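Local coordinates for protein polyketide synthase PksL (Bacillus subtilis, PDB 5E1V) that probably removes water from the beta-hydroxyacyl chain of a growing polyketide intermediate, as the dehydratase domain of a trans-AT synthase involved in making bacillaene, at residues A[52-57]-A[109-114]; A[221-226]-A[262-267]; A[231-236]-A[253-258]. All blocks are in the same frame, centred on the assembly; numbering follows the deposited sequence.

Contact 1: residues A[52-57]-A[109-114]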
ATOM      1  N   LEU A  52     -10.299  -1.306 -14.131  1.00 20.90           N
ATOM      2  CA  LEU A  52     -10.435  -2.244 -13.061  1.00 20.64           C
ATOM      3  C   LEU A  52     -10.805  -1.456 -11.793  1.00 21.97           C
ATOM      4  O   LEU A  52     -10.651  -0.186 -11.737  1.00 24.92           O
ATOM      5  CB  LEU A  52      -9.112  -2.951 -12.856  1.00 23.54           C
ATOM      6  CG  LEU A  52      -8.489  -3.550 -14.100  1.00 26.15           C
ATOM      7  CD1 LEU A  52      -7.109  -4.152 -13.827  1.00 26.87           C
ATOM      8  CD2 LEU A  52      -9.447  -4.588 -14.633  1.00 27.93           C
ATOM      9  N   GLN A  53     -11.455  -2.151 -10.872  1.00 17.44           N
ATOM     10  CA  GLN A  53     -11.556  -1.710  -9.489  1.00 17.03           C
ATOM     11  C   GLN A  53     -11.237  -2.912  -8.621  1.00 19.10           C
ATOM     12  O   GLN A  53     -11.908  -3.916  -8.735  1.00 17.63           O
ATOM     13  CB  GLN A  53     -12.974  -1.227  -9.110  1.00 19.00           C
ATOM     14  CG  GLN A  53     -13.040  -0.838  -7.643  1.00 21.71           C
ATOM     15  CD  GLN A  53     -14.490  -0.594  -7.171  1.00 27.88           C
ATOM     16  OE1 GLN A  53     -15.436  -0.995  -7.823  1.00 31.13           O
ATOM     17  NE2 GLN A  53     -14.634  -0.009  -6.001  1.00 32.07           N
ATOM     18  N   LEU A  54     -10.264  -2.760  -7.735  1.00 16.34           N
ATOM     19  CA  LEU A  54      -9.874  -3.774  -6.770  1.00 16.31           C
ATOM     20  C   LEU A  54     -10.846  -3.575  -5.586  1.00 16.47           C
ATOM     21  O   LEU A  54     -11.104  -2.436  -5.175  1.00 15.94           O
ATOM     22  CB  LEU A  54      -8.457  -3.501  -6.314  1.00 14.34           C
ATOM     23  CG  LEU A  54      -7.875  -4.568  -5.314  1.00 14.75           C
ATOM     24  CD1 LEU A  54      -7.746  -5.972  -5.873  1.00 15.41           C
ATOM     25  CD2 LEU A  54      -6.493  -4.055  -4.901  1.00 15.93           C
ATOM     26  N   ARG A  55     -11.433  -4.669  -5.147  1.00 16.01           N
ATOM     27  CA  ARG A  55     -12.339  -4.596  -4.005  1.00 17.08           C
ATOM     28  C   ARG A  55     -12.155  -5.653  -2.960  1.00 14.43           C
ATOM     29  O   ARG A  55     -11.811  -6.769  -3.281  1.00 18.22           O
ATOM     30  CB  ARG A  55     -13.821  -4.669  -4.463  1.00 21.65           C
ATOM     31  CG  ARG A  55     -14.305  -3.567  -5.390  1.00 23.13           C
ATOM     32  CD  ARG A  55     -15.754  -3.821  -5.782  1.00 30.95           C
ATOM     33  NE  ARG A  55     -16.697  -3.305  -4.794  1.00 36.94           N
ATOM     34  CZ  ARG A  55     -18.022  -3.323  -4.948  1.00 47.58           C
ATOM     35  NH1 ARG A  55     -18.575  -3.845  -6.054  1.00 52.40           N
ATOM     36  NH2 ARG A  55     -18.802  -2.792  -4.005  1.00 45.73           N
ATOM     37  N   ASN A  56     -12.430  -5.274  -1.710  1.00 15.93           N
ATOM     38  CA  ASN A  56     -12.547  -6.166  -0.558  1.00 18.26           C
ATOM     39  C   ASN A  56     -11.332  -7.045  -0.423  1.00 16.70           C
ATOM     40  O   ASN A  56     -11.457  -8.245  -0.462  1.00 16.98           O
ATOM     41  CB  ASN A  56     -13.824  -7.024  -0.713  1.00 21.23           C
ATOM     42  CG  ASN A  56     -15.082  -6.146  -0.722  1.00 27.45           C
ATOM     43  OD1 ASN A  56     -15.078  -4.944  -0.276  1.00 27.02           O
ATOM     44  ND2 ASN A  56     -16.115  -6.667  -1.314  1.00 27.79           N
ATOM     45  N   LEU A  57     -10.151  -6.422  -0.442  1.00 15.56           N
ATOM     46  CA  LEU A  57      -8.905  -7.131  -0.168  1.00 14.55           C
ATOM     47  C   LEU A  57      -8.760  -7.386   1.287  1.00 12.95           C
ATOM     48  O   LEU A  57      -8.862  -6.469   2.095  1.00 17.48           O
ATOM     49  CB  LEU A  57      -7.660  -6.290  -0.665  1.00 13.60           C
ATOM     50  CG  LEU A  57      -6.385  -7.081  -0.687  1.00 11.32           C
ATOM     51  CD1 LEU A  57      -5.384  -6.878  -1.860  1.00 10.95           C
ATOM     52  CD2 LEU A  57      -5.623  -6.808   0.659  1.00 13.18           C
ATOM     53  N   ALA A 109      -9.030 -11.159  -2.549  1.00 14.50           N
ATOM     54  CA  ALA A 109      -9.560  -9.940  -3.036  1.00 13.49           C
ATOM     55  C   ALA A 109     -10.451 -10.228  -4.231  1.00 13.62           C
ATOM     56  O   ALA A 109     -10.417 -11.302  -4.811  1.00 13.55           O
ATOM     57  CB  ALA A 109      -8.398  -9.001  -3.481  1.00 13.54           C
ATOM     58  N   ASP A 110     -11.208  -9.222  -4.632  1.00 15.57           N
ATOM     59  CA  ASP A 110     -12.007  -9.266  -5.827  1.00 17.65           C
ATOM     60  C   ASP A 110     -11.524  -8.193  -6.792  1.00 17.56           C
ATOM     61  O   ASP A 110     -11.127  -7.125  -6.350  1.00 16.42           O
ATOM     62  CB  ASP A 110     -13.463  -8.972  -5.524  1.00 18.45           C
ATOM     63  CG  ASP A 110     -14.067  -9.957  -4.442  1.00 23.42           C
ATOM     64  OD1 ASP A 110     -13.756 -11.152  -4.505  1.00 19.63           O
ATOM     65  OD2 ASP A 110     -14.792  -9.465  -3.545  1.00 23.91           O
ATOM     66  N   MET A 111     -11.546  -8.484  -8.086  1.00 15.55           N
ATOM     67  CA  MET A 111     -11.184  -7.439  -9.038  1.00 17.99           C
ATOM     68  C   MET A 111     -12.362  -7.392 -10.009  1.00 19.45           C
ATOM     69  O   MET A 111     -12.736  -8.444 -10.521  1.00 22.75           O
ATOM     70  CB  MET A 111      -9.901  -7.765  -9.769  1.00 15.74           C
ATOM     71  CG  MET A 111      -9.543  -6.759 -10.860  1.00 18.73           C
ATOM     72  SD  MET A 111      -8.920  -5.297 -10.032  1.00 20.80           S
ATOM     73  CE  MET A 111      -7.144  -5.432 -10.124  1.00 21.57           C
ATOM     74  N   HIS A 112     -12.890  -6.196 -10.230  1.00 21.20           N
ATOM     75  CA  HIS A 112     -14.035  -5.989 -11.140  1.00 26.25           C
ATOM     76  C   HIS A 112     -13.550  -5.269 -12.333  1.00 29.07           C
ATOM     77  O   HIS A 112     -12.912  -4.245 -12.176  1.00 27.42           O
ATOM     78  CB  HIS A 112     -15.118  -5.145 -10.457  1.00 27.14           C
ATOM     79  CG  HIS A 112     -15.789  -5.851  -9.331  1.00 31.74           C
ATOM     80  ND1 HIS A 112     -15.160  -6.096  -8.122  1.00 40.72           N
ATOM     81  CD2 HIS A 112     -17.024  -6.371  -9.224  1.00 30.53           C
ATOM     82  CE1 HIS A 112     -15.979  -6.761  -7.329  1.00 36.96           C
ATOM     83  NE2 HIS A 112     -17.114  -6.943  -7.979  1.00 38.40           N
ATOM     84  N   ALA A 113     -13.797  -5.842 -13.512  1.00 33.81           N
ATOM     85  CA  ALA A 113     -13.359  -5.271 -14.787  1.00 42.29           C
ATOM     86  C   ALA A 113     -14.397  -4.271 -15.289  1.00 50.68           C
ATOM     87  O   ALA A 113     -14.125  -3.499 -16.225  1.00 57.04           O
ATOM     88  CB  ALA A 113     -13.142  -6.364 -15.832  1.00 44.24           C
ATOM     89  N   ASP A 114     -15.580  -4.292 -14.679  1.00 52.28           N
ATOM     90  CA  ASP A 114     -16.617  -3.330 -14.996  1.00 61.48           C
ATOM     91  C   ASP A 114     -16.142  -1.929 -14.619  1.00 65.18           C
ATOM     92  O   ASP A 114     -15.316  -1.742 -13.688  1.00 63.49           O
ATOM     93  CB  ASP A 114     -17.937  -3.664 -14.269  1.00 66.49           C
TER
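Met-111, Leu-52, Leu-54 and Ala-109 make up the buried side of this strand pair. Met-111 CG is anti to the backbone N, and the chain, bent at chi2 (75°) and again at the sulfur, folds back over the partner strand, so that SD sits 3.7 Å from Leu-52 CB and 3.5 Å from Gln-53 O, while CE meets Leu-52 CD1. Further along, Ala-109 CB lies 3.9 Å from both Leu-54 CD1 and Leu-57 CG. Helix 34-44 covers this apolar face through Ile-38, Tyr-39 and Phe-42, consistent with the hotdog fold, in which antiparallel strands curl round a central helix. Four backbone hydrogen bonds pair the strands, Arg-55 N to Asp-110 O (2.8 Å) and His-112 N to Gln-53 O being the straightest at 174°. On its other edge, strand 53-59 pairs with strand 215-225, and there Asn-56 and Leu-57 both face Tyr-220 in a G1 bulge. Gln-53, Arg-55, Asp-110 and His-112 form the other, partly exposed face. Its one close point is Arg-55 CD, carried by an extended chi2 to 3.3 Å from His-112 ND1; the bend at chi3 then turns NH1 over one imidazole face, the guanidinium and ring planes 54° apart. Asp-110 OD1 takes a weak hydrogen bond from Gln-86.

Contact 2: residues A[221-226]-A[262-267]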
ATOM      1  N   GLU A 221     -11.359  -1.595   1.278  1.00 16.48           N
ATOM      2  CA  GLU A 221     -12.692  -1.678   0.683  1.00 18.18           C
ATOM      3  C   GLU A 221     -12.604  -1.642  -0.865  1.00 16.58           C
ATOM      4  O   GLU A 221     -13.141  -2.500  -1.618  1.00 14.30           O
ATOM      5  CB  GLU A 221     -13.589  -0.534   1.199  1.00 21.95           C
ATOM      6  CG  GLU A 221     -14.948  -0.596   0.532  1.00 26.43           C
ATOM      7  CD  GLU A 221     -15.971   0.284   1.199  1.00 30.12           C
ATOM      8  OE1 GLU A 221     -16.030   0.300   2.438  1.00 35.07           O
ATOM      9  OE2 GLU A 221     -16.697   0.967   0.454  1.00 33.79           O
ATOM     10  N   SER A 222     -11.838  -0.669  -1.340  1.00 18.23           N
ATOM     11  CA  SER A 222     -11.611  -0.492  -2.779  1.00 16.35           C
ATOM     12  C   SER A 222     -10.380   0.329  -3.113  1.00 16.20           C
ATOM     13  O   SER A 222      -9.915   1.177  -2.342  1.00 16.39           O
ATOM     14  CB  SER A 222     -12.789   0.224  -3.475  1.00 17.05           C
ATOM     15  OG  SER A 222     -13.080   1.388  -2.858  1.00 21.27           O
ATOM     16  N   PHE A 223      -9.919   0.059  -4.312  1.00 16.28           N
ATOM     17  CA  PHE A 223      -8.892   0.806  -4.949  1.00 15.69           C
ATOM     18  C   PHE A 223      -9.287   0.974  -6.368  1.00 14.07           C
ATOM     19  O   PHE A 223      -9.656   0.028  -7.049  1.00 14.03           O
ATOM     20  CB  PHE A 223      -7.497   0.108  -4.889  1.00 15.38           C
ATOM     21  CG  PHE A 223      -6.435   0.956  -5.444  1.00 13.42           C
ATOM     22  CD1 PHE A 223      -5.913   1.961  -4.706  1.00 13.50           C
ATOM     23  CD2 PHE A 223      -5.999   0.780  -6.679  1.00 13.13           C
ATOM     24  CE1 PHE A 223      -4.875   2.766  -5.187  1.00 14.48           C
ATOM     25  CE2 PHE A 223      -4.978   1.544  -7.203  1.00 14.21           C
ATOM     26  CZ  PHE A 223      -4.435   2.559  -6.456  1.00 13.08           C
ATOM     27  N   SER A 224      -9.126   2.193  -6.831  1.00 15.44           N
ATOM     28  CA  SER A 224      -9.496   2.599  -8.165  1.00 17.09           C
ATOM     29  C   SER A 224      -8.452   3.612  -8.590  1.00 15.83           C
ATOM     30  O   SER A 224      -8.114   4.465  -7.770  1.00 15.29           O
ATOM     31  CB  SER A 224     -10.875   3.309  -8.106  1.00 17.88           C
ATOM     32  OG  SER A 224     -11.179   3.547  -9.452  1.00 27.23           O
ATOM     33  N   ALA A 225      -8.049   3.580  -9.839  1.00 15.36           N
ATOM     34  CA  ALA A 225      -6.993   4.432 -10.379  1.00 18.72           C
ATOM     35  C   ALA A 225      -7.188   4.679 -11.904  1.00 17.60           C
ATOM     36  O   ALA A 225      -7.497   3.753 -12.671  1.00 18.61           O
ATOM     37  CB  ALA A 225      -5.624   3.792 -10.119  1.00 17.18           C
ATOM     38  N   SER A 226      -7.118   5.953 -12.268  1.00 18.70           N
ATOM     39  CA  SER A 226      -7.154   6.431 -13.665  1.00 20.81           C
ATOM     40  C   SER A 226      -5.729   6.597 -14.239  1.00 18.88           C
ATOM     41  O   SER A 226      -5.569   6.816 -15.409  1.00 20.12           O
ATOM     42  CB  SER A 226      -7.911   7.790 -13.750  1.00 21.32           C
ATOM     43  OG  SER A 226      -7.263   8.851 -13.030  1.00 21.04           O
ATOM     44  N   LYS A 262      -6.909  14.523  -9.237  1.00 22.93           N
ATOM     45  CA  LYS A 262      -7.152  13.226  -8.508  1.00 23.59           C
ATOM     46  C   LYS A 262      -7.019  12.076  -9.489  1.00 21.56           C
ATOM     47  O   LYS A 262      -7.642  12.088 -10.561  1.00 21.78           O
ATOM     48  CB  LYS A 262      -8.502  13.177  -7.833  1.00 25.87           C
ATOM     49  CG  LYS A 262      -8.721  11.900  -7.017  1.00 24.00           C
ATOM     50  CD  LYS A 262      -9.822  12.065  -5.976  1.00 25.28           C
ATOM     51  CE  LYS A 262     -10.101  10.764  -5.222  1.00 27.13           C
ATOM     52  NZ  LYS A 262     -11.160  11.037  -4.218  1.00 29.41           N
ATOM     53  N   VAL A 263      -6.161  11.106  -9.163  1.00 20.56           N
ATOM     54  CA  VAL A 263      -5.943   9.917 -10.015  1.00 20.07           C
ATOM     55  C   VAL A 263      -6.173   8.530  -9.375  1.00 19.49           C
ATOM     56  O   VAL A 263      -6.208   7.554 -10.084  1.00 18.52           O
ATOM     57  CB  VAL A 263      -4.559   9.904 -10.614  1.00 18.93           C
ATOM     58  CG1 VAL A 263      -4.451  11.128 -11.492  1.00 19.98           C
ATOM     59  CG2 VAL A 263      -3.442   9.900  -9.535  1.00 19.15           C
ATOM     60  N   ALA A 264      -6.299   8.473  -8.061  1.00 19.44           N
ATOM     61  CA  ALA A 264      -6.590   7.247  -7.414  1.00 17.56           C
ATOM     62  C   ALA A 264      -7.213   7.429  -6.038  1.00 17.66           C
ATOM     63  O   ALA A 264      -7.132   8.448  -5.379  1.00 19.32           O
ATOM     64  CB  ALA A 264      -5.343   6.314  -7.352  1.00 16.52           C
ATOM     65  N   GLU A 265      -7.819   6.374  -5.558  1.00 17.55           N
ATOM     66  CA  GLU A 265      -8.282   6.388  -4.186  1.00 19.05           C
ATOM     67  C   GLU A 265      -8.300   5.012  -3.591  1.00 17.70           C
ATOM     68  O   GLU A 265      -8.844   4.090  -4.187  1.00 17.16           O
ATOM     69  CB  GLU A 265      -9.704   6.955  -4.090  1.00 21.73           C
ATOM     70  CG  GLU A 265     -10.244   7.046  -2.656  1.00 26.21           C
ATOM     71  CD  GLU A 265     -11.582   7.791  -2.618  1.00 31.68           C
ATOM     72  OE1 GLU A 265     -11.578   9.022  -2.489  1.00 31.48           O
ATOM     73  OE2 GLU A 265     -12.617   7.163  -2.786  1.00 35.86           O
ATOM     74  N   LEU A 266      -7.740   4.903  -2.384  1.00 16.66           N
ATOM     75  CA  LEU A 266      -7.896   3.685  -1.555  1.00 15.52           C
ATOM     76  C   LEU A 266      -8.927   3.941  -0.514  1.00 16.71           C
ATOM     77  O   LEU A 266      -8.639   4.648   0.475  1.00 15.49           O
ATOM     78  CB  LEU A 266      -6.577   3.279  -0.855  1.00 16.45           C
ATOM     79  CG  LEU A 266      -6.474   1.914  -0.220  1.00 16.11           C
ATOM     80  CD1 LEU A 266      -6.603   0.761  -1.167  1.00 17.60           C
ATOM     81  CD2 LEU A 266      -5.176   1.764   0.471  1.00 16.84           C
ATOM     82  N   LYS A 267     -10.109   3.384  -0.701  1.00 16.40           N
ATOM     83  CA  LYS A 267     -11.207   3.677   0.279  1.00 21.26           C
ATOM     84  C   LYS A 267     -11.260   2.727   1.466  1.00 19.68           C
ATOM     85  O   LYS A 267     -11.205   1.510   1.318  1.00 17.36           O
ATOM     86  CB  LYS A 267     -12.522   3.726  -0.505  1.00 25.84           C
ATOM     87  CG  LYS A 267     -13.795   4.092   0.266  1.00 29.62           C
ATOM     88  CD  LYS A 267     -14.901   4.409  -0.769  1.00 31.53           C
ATOM     89  CE  LYS A 267     -16.276   4.639  -0.115  1.00 34.43           C
ATOM     90  NZ  LYS A 267     -16.140   5.463   1.116  1.00 36.69           N
TER
HETATM   91  O   HOH W   1     -11.531   3.342  -4.421  1.00 18.66           O
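Two antiparallel strands of a hotdog-type sheet meet here, with a classic beta bulge beside the corner that the chain turns at Glu-221. In the bulge Glu-221 and Ser-222 both face Lys-267, and its carbonyl oxygen receives two weak hydrogen bonds, from Glu-221 N and Ser-222 N. Regular pairing follows, with Lys-267 N on Ser-222 O at 2.8 Å and Glu-265 N on Ser-224 O at 2.9 Å, the latter nearly along the C=O axis. Ser-226 N closes the far end on Val-263 O.

The apolar face is carried by Phe-223. With CG anti to the backbone N (chi1 -175°), the ring lies across Leu-266 and Ala-264 and meets both obliquely: CD1 is 3.8 Å from Leu-266 CD1, the two side chains crossing at about a right angle, and CZ is 4.0 Å from Ala-264 CB. Phe-188 stacks edge-to-face with the same ring, and Ile-35 of helix 34-44 touches both Phe-223 and Leu-266. Replacing Phe-223 by an alanine removes the ring, and would probably leave Leu-266 and Ala-264 less well packed and Phe-188 without its edge-to-face partner.

The opposite face is polar. Ser-222 OG, lodged between the backbone N and the carbonyl carbon (chi1 54°), is 2.9 Å from a water that donates to Glu-265 O. Within strand 262-267, Lys-262 NZ forms a salt bridge with Glu-265 OE1 at 2.7 Å, from above the carboxylate plane, and also reaches a second carboxylate. Glu-221 and Lys-267 run side by side, but OE2 and NZ stay 4.6 Å apart, too far for a salt bridge. A lysine shared by two carboxylates would be expected to ease the repulsion between them and to favour their charged forms.

Contact 3: residues A[231-236]-A[253-258]; sequences TDCMTR and LEFFNA
Three nitrogens grip OE2 of Glu-254: Arg-236 NE at 3.2 Å, Arg-236 NH2 through a weak bond, and Lys-238 NZ through a salt bridge. OE1 of the same carboxylate takes Arg-236 NH2 at 3.0 Å and Lys-262 NZ. The arginine thus holds the glutamate side-on with two nitrogens, one to each oxygen. Both oxygens lie close to the guanidinium plane, yet both are met from above the carboxylate plane, the two groups being turned 52° against each other. A bend at chi3 (66°) brings the guanidinium to its place, where Phe-256 CZ stands 4.0 Å above one face and Glu-121 adds a second carboxylate to NH2. So many positive groups around a buried glutamate would probably keep it ionised.

On the opposite face Thr-235 lies alongside Phe-255, its OG1 3.4 Å from CD2 of the ring and hydrogen-bonded to Ser-196. Cys-233 SG meets the edge of that ring, 4.1 Å from CD2, in a sulfur-aromatic contact. At the open end a water bridges Asp-232 OD2 to Ala-258 N. Paired backbone bonds, with Met-234 N to Phe-256 O at 2.7 Å, join the strands of this antiparallel beta hairpin, whose inner face packs on helix 190-203 in the manner of a hotdog fold.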
ATOM      1  N   THR A 231       6.586   7.665  -9.500  1.00 20.01           N
ATOM      2  CA  THR A 231       7.693   8.485  -8.944  1.00 22.37           C
ATOM      3  C   THR A 231       7.335   9.354  -7.757  1.00 24.01           C
ATOM      4  O   THR A 231       8.194   9.647  -6.860  1.00 20.74           O
ATOM      5  CB  THR A 231       8.270   9.359 -10.052  1.00 26.70           C
ATOM      6  OG1 THR A 231       7.165   9.960 -10.783  1.00 24.67           O
ATOM      7  CG2 THR A 231       9.036   8.551 -11.039  1.00 26.33           C
ATOM      8  N   ASP A 232       6.081   9.812  -7.735  1.00 21.64           N
ATOM      9  CA  ASP A 232       5.688  10.841  -6.768  1.00 23.71           C
ATOM     10  C   ASP A 232       4.179  10.900  -6.725  1.00 22.54           C
ATOM     11  O   ASP A 232       3.535  10.462  -7.681  1.00 23.28           O
ATOM     12  CB  ASP A 232       6.293  12.246  -7.165  1.00 25.07           C
ATOM     13  CG  ASP A 232       5.805  12.744  -8.517  1.00 24.59           C
ATOM     14  OD1 ASP A 232       6.398  12.406  -9.549  1.00 25.11           O
ATOM     15  OD2 ASP A 232       4.741  13.389  -8.572  1.00 28.21           O
ATOM     16  N   CYS A 233       3.617  11.447  -5.627  1.00 23.80           N
ATOM     17  CA  CYS A 233       2.240  11.779  -5.638  1.00 22.98           C
ATOM     18  C   CYS A 233       1.986  12.756  -4.541  1.00 25.18           C
ATOM     19  O   CYS A 233       2.852  12.967  -3.636  1.00 21.08           O
ATOM     20  CB  CYS A 233       1.393  10.506  -5.441  1.00 24.07           C
ATOM     21  SG  CYS A 233       1.731   9.644  -3.897  1.00 21.12           S
ATOM     22  N   MET A 234       0.776  13.327  -4.593  1.00 26.08           N
ATOM     23  CA  MET A 234       0.274  14.107  -3.518  1.00 25.36           C
ATOM     24  C   MET A 234      -0.901  13.357  -2.904  1.00 24.82           C
ATOM     25  O   MET A 234      -1.911  13.155  -3.547  1.00 27.66           O
ATOM     26  CB  MET A 234      -0.142  15.492  -4.034  1.00 28.53           C
ATOM     27  CG  MET A 234       1.022  16.307  -4.632  1.00 31.74           C
ATOM     28  SD  MET A 234       1.902  17.125  -3.280  1.00 36.48           S
ATOM     29  CE  MET A 234       3.256  17.910  -4.158  1.00 39.86           C
ATOM     30  N   THR A 235      -0.753  12.934  -1.667  1.00 22.58           N
ATOM     31  CA  THR A 235      -1.837  12.199  -0.987  1.00 21.55           C
ATOM     32  C   THR A 235      -2.590  13.014   0.069  1.00 21.04           C
ATOM     33  O   THR A 235      -2.014  13.477   1.084  1.00 22.18           O
ATOM     34  CB  THR A 235      -1.341  10.936  -0.290  1.00 18.96           C
ATOM     35  OG1 THR A 235      -0.622  10.154  -1.237  1.00 19.85           O
ATOM     36  CG2 THR A 235      -2.518  10.167   0.326  1.00 21.01           C
ATOM     37  N   ARG A 236      -3.907  13.054  -0.079  1.00 22.56           N
ATOM     38  CA  ARG A 236      -4.702  13.775   0.893  1.00 24.60           C
ATOM     39  C   ARG A 236      -5.457  12.795   1.723  1.00 26.31           C
ATOM     40  O   ARG A 236      -5.997  11.807   1.208  1.00 26.06           O
ATOM     41  CB  ARG A 236      -5.701  14.703   0.209  1.00 28.88           C
ATOM     42  CG  ARG A 236      -6.571  15.434   1.245  1.00 32.14           C
ATOM     43  CD  ARG A 236      -7.583  16.321   0.594  1.00 35.80           C
ATOM     44  NE  ARG A 236      -8.584  15.585  -0.158  1.00 34.06           N
ATOM     45  CZ  ARG A 236      -9.325  16.158  -1.102  1.00 37.64           C
ATOM     46  NH1 ARG A 236      -9.201  17.464  -1.335  1.00 42.00           N
ATOM     47  NH2 ARG A 236     -10.217  15.468  -1.777  1.00 33.64           N
ATOM     48  N   LEU A 253      -7.404   7.102   1.524  1.00 21.57           N
ATOM     49  CA  LEU A 253      -6.244   7.748   0.916  1.00 20.46           C
ATOM     50  C   LEU A 253      -6.593   8.251  -0.479  1.00 18.69           C
ATOM     51  O   LEU A 253      -7.041   7.481  -1.311  1.00 21.76           O
ATOM     52  CB  LEU A 253      -5.025   6.740   0.830  1.00 19.48           C
ATOM     53  CG  LEU A 253      -4.461   6.088   2.097  1.00 22.04           C
ATOM     54  CD1 LEU A 253      -3.288   5.091   1.820  1.00 23.65           C
ATOM     55  CD2 LEU A 253      -4.124   7.117   3.194  1.00 21.29           C
ATOM     56  N   GLU A 254      -6.374   9.546  -0.763  1.00 17.46           N
ATOM     57  CA  GLU A 254      -6.750  10.092  -2.068  1.00 17.13           C
ATOM     58  C   GLU A 254      -5.483  10.489  -2.785  1.00 15.86           C
ATOM     59  O   GLU A 254      -4.745  11.273  -2.258  1.00 20.90           O
ATOM     60  CB  GLU A 254      -7.693  11.298  -1.895  1.00 17.85           C
ATOM     61  CG  GLU A 254      -8.957  10.912  -1.173  1.00 19.80           C
ATOM     62  CD  GLU A 254      -9.844  12.110  -0.960  1.00 22.91           C
ATOM     63  OE1 GLU A 254     -10.548  12.505  -1.943  1.00 26.75           O
ATOM     64  OE2 GLU A 254      -9.752  12.658   0.167  1.00 26.32           O
ATOM     65  N   PHE A 255      -5.229   9.944  -3.960  1.00 17.16           N
ATOM     66  CA  PHE A 255      -4.012  10.216  -4.674  1.00 18.08           C
ATOM     67  C   PHE A 255      -4.156  11.235  -5.796  1.00 19.65           C
ATOM     68  O   PHE A 255      -4.984  11.108  -6.669  1.00 20.35           O
ATOM     69  CB  PHE A 255      -3.351   8.941  -5.141  1.00 17.42           C
ATOM     70  CG  PHE A 255      -3.145   7.946  -4.038  1.00 17.48           C
ATOM     71  CD1 PHE A 255      -4.165   7.025  -3.721  1.00 17.28           C
ATOM     72  CD2 PHE A 255      -1.968   7.870  -3.362  1.00 18.09           C
ATOM     73  CE1 PHE A 255      -3.982   6.079  -2.733  1.00 18.47           C
ATOM     74  CE2 PHE A 255      -1.812   6.952  -2.345  1.00 16.19           C
ATOM     75  CZ  PHE A 255      -2.790   6.043  -2.052  1.00 18.20           C
ATOM     76  N   PHE A 256      -3.252  12.220  -5.781  1.00 19.67           N
ATOM     77  CA  PHE A 256      -3.177  13.233  -6.820  1.00 21.83           C
ATOM     78  C   PHE A 256      -1.815  13.339  -7.511  1.00 21.82           C
ATOM     79  O   PHE A 256      -0.766  13.225  -6.854  1.00 23.47           O
ATOM     80  CB  PHE A 256      -3.478  14.599  -6.167  1.00 23.13           C
ATOM     81  CG  PHE A 256      -4.838  14.701  -5.581  1.00 25.74           C
ATOM     82  CD1 PHE A 256      -5.084  14.268  -4.308  1.00 24.80           C
ATOM     83  CD2 PHE A 256      -5.870  15.253  -6.299  1.00 30.03           C
ATOM     84  CE1 PHE A 256      -6.329  14.334  -3.766  1.00 25.33           C
ATOM     85  CE2 PHE A 256      -7.124  15.353  -5.758  1.00 28.04           C
ATOM     86  CZ  PHE A 256      -7.352  14.893  -4.477  1.00 27.16           C
ATOM     87  N   ASN A 257      -1.824  13.612  -8.821  1.00 23.06           N
ATOM     88  CA  ASN A 257      -0.565  13.845  -9.536  1.00 22.14           C
ATOM     89  C   ASN A 257       0.041  15.233  -9.203  1.00 25.94           C
ATOM     90  O   ASN A 257      -0.557  16.052  -8.508  1.00 25.15           O
ATOM     91  CB  ASN A 257      -0.653  13.512 -11.047  1.00 24.12           C
ATOM     92  CG  ASN A 257      -1.597  14.434 -11.820  1.00 25.75           C
ATOM     93  OD1 ASN A 257      -1.950  15.512 -11.326  1.00 26.46           O
ATOM     94  ND2 ASN A 257      -2.095  13.959 -12.976  1.00 24.13           N
ATOM     95  N   ALA A 258       1.246  15.477  -9.673  1.00 29.51           N
ATOM     96  CA  ALA A 258       1.960  16.702  -9.312  1.00 34.82           C
ATOM     97  C   ALA A 258       1.212  17.943  -9.848  1.00 35.23           C
ATOM     98  O   ALA A 258       1.315  19.038  -9.282  1.00 38.36           O
ATOM     99  CB  ALA A 258       3.391  16.631  -9.857  1.00 33.71           C
TER
HETATM  100  O   HOH W   2       2.578  13.312 -10.611  1.00 28.88           O

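How the contacts relate
From the N terminus, contact 1 comes first: it closes when strand 104-112 comes back beside strand 53-59, completing a loop that contains the intervening strands 63-65, 70-81 and 84-94. Contact 2 opens after a run of helices and strands, and joins 221-226 to 262-267. Contact 3, the hairpin of strands 232-245 and 248-256, lies wholly within that second loop. Across the fold, strand 53-59 neighbours strand 215-225, linking contacts 1 and 2 by backbone bonds, while strand 262-273 pairs with strand 248-256 and so links contacts 2 and 3. Contacts 1 and 3 do not touch. The succession is consistent with the double hotdog of polyketide synthase dehydratases.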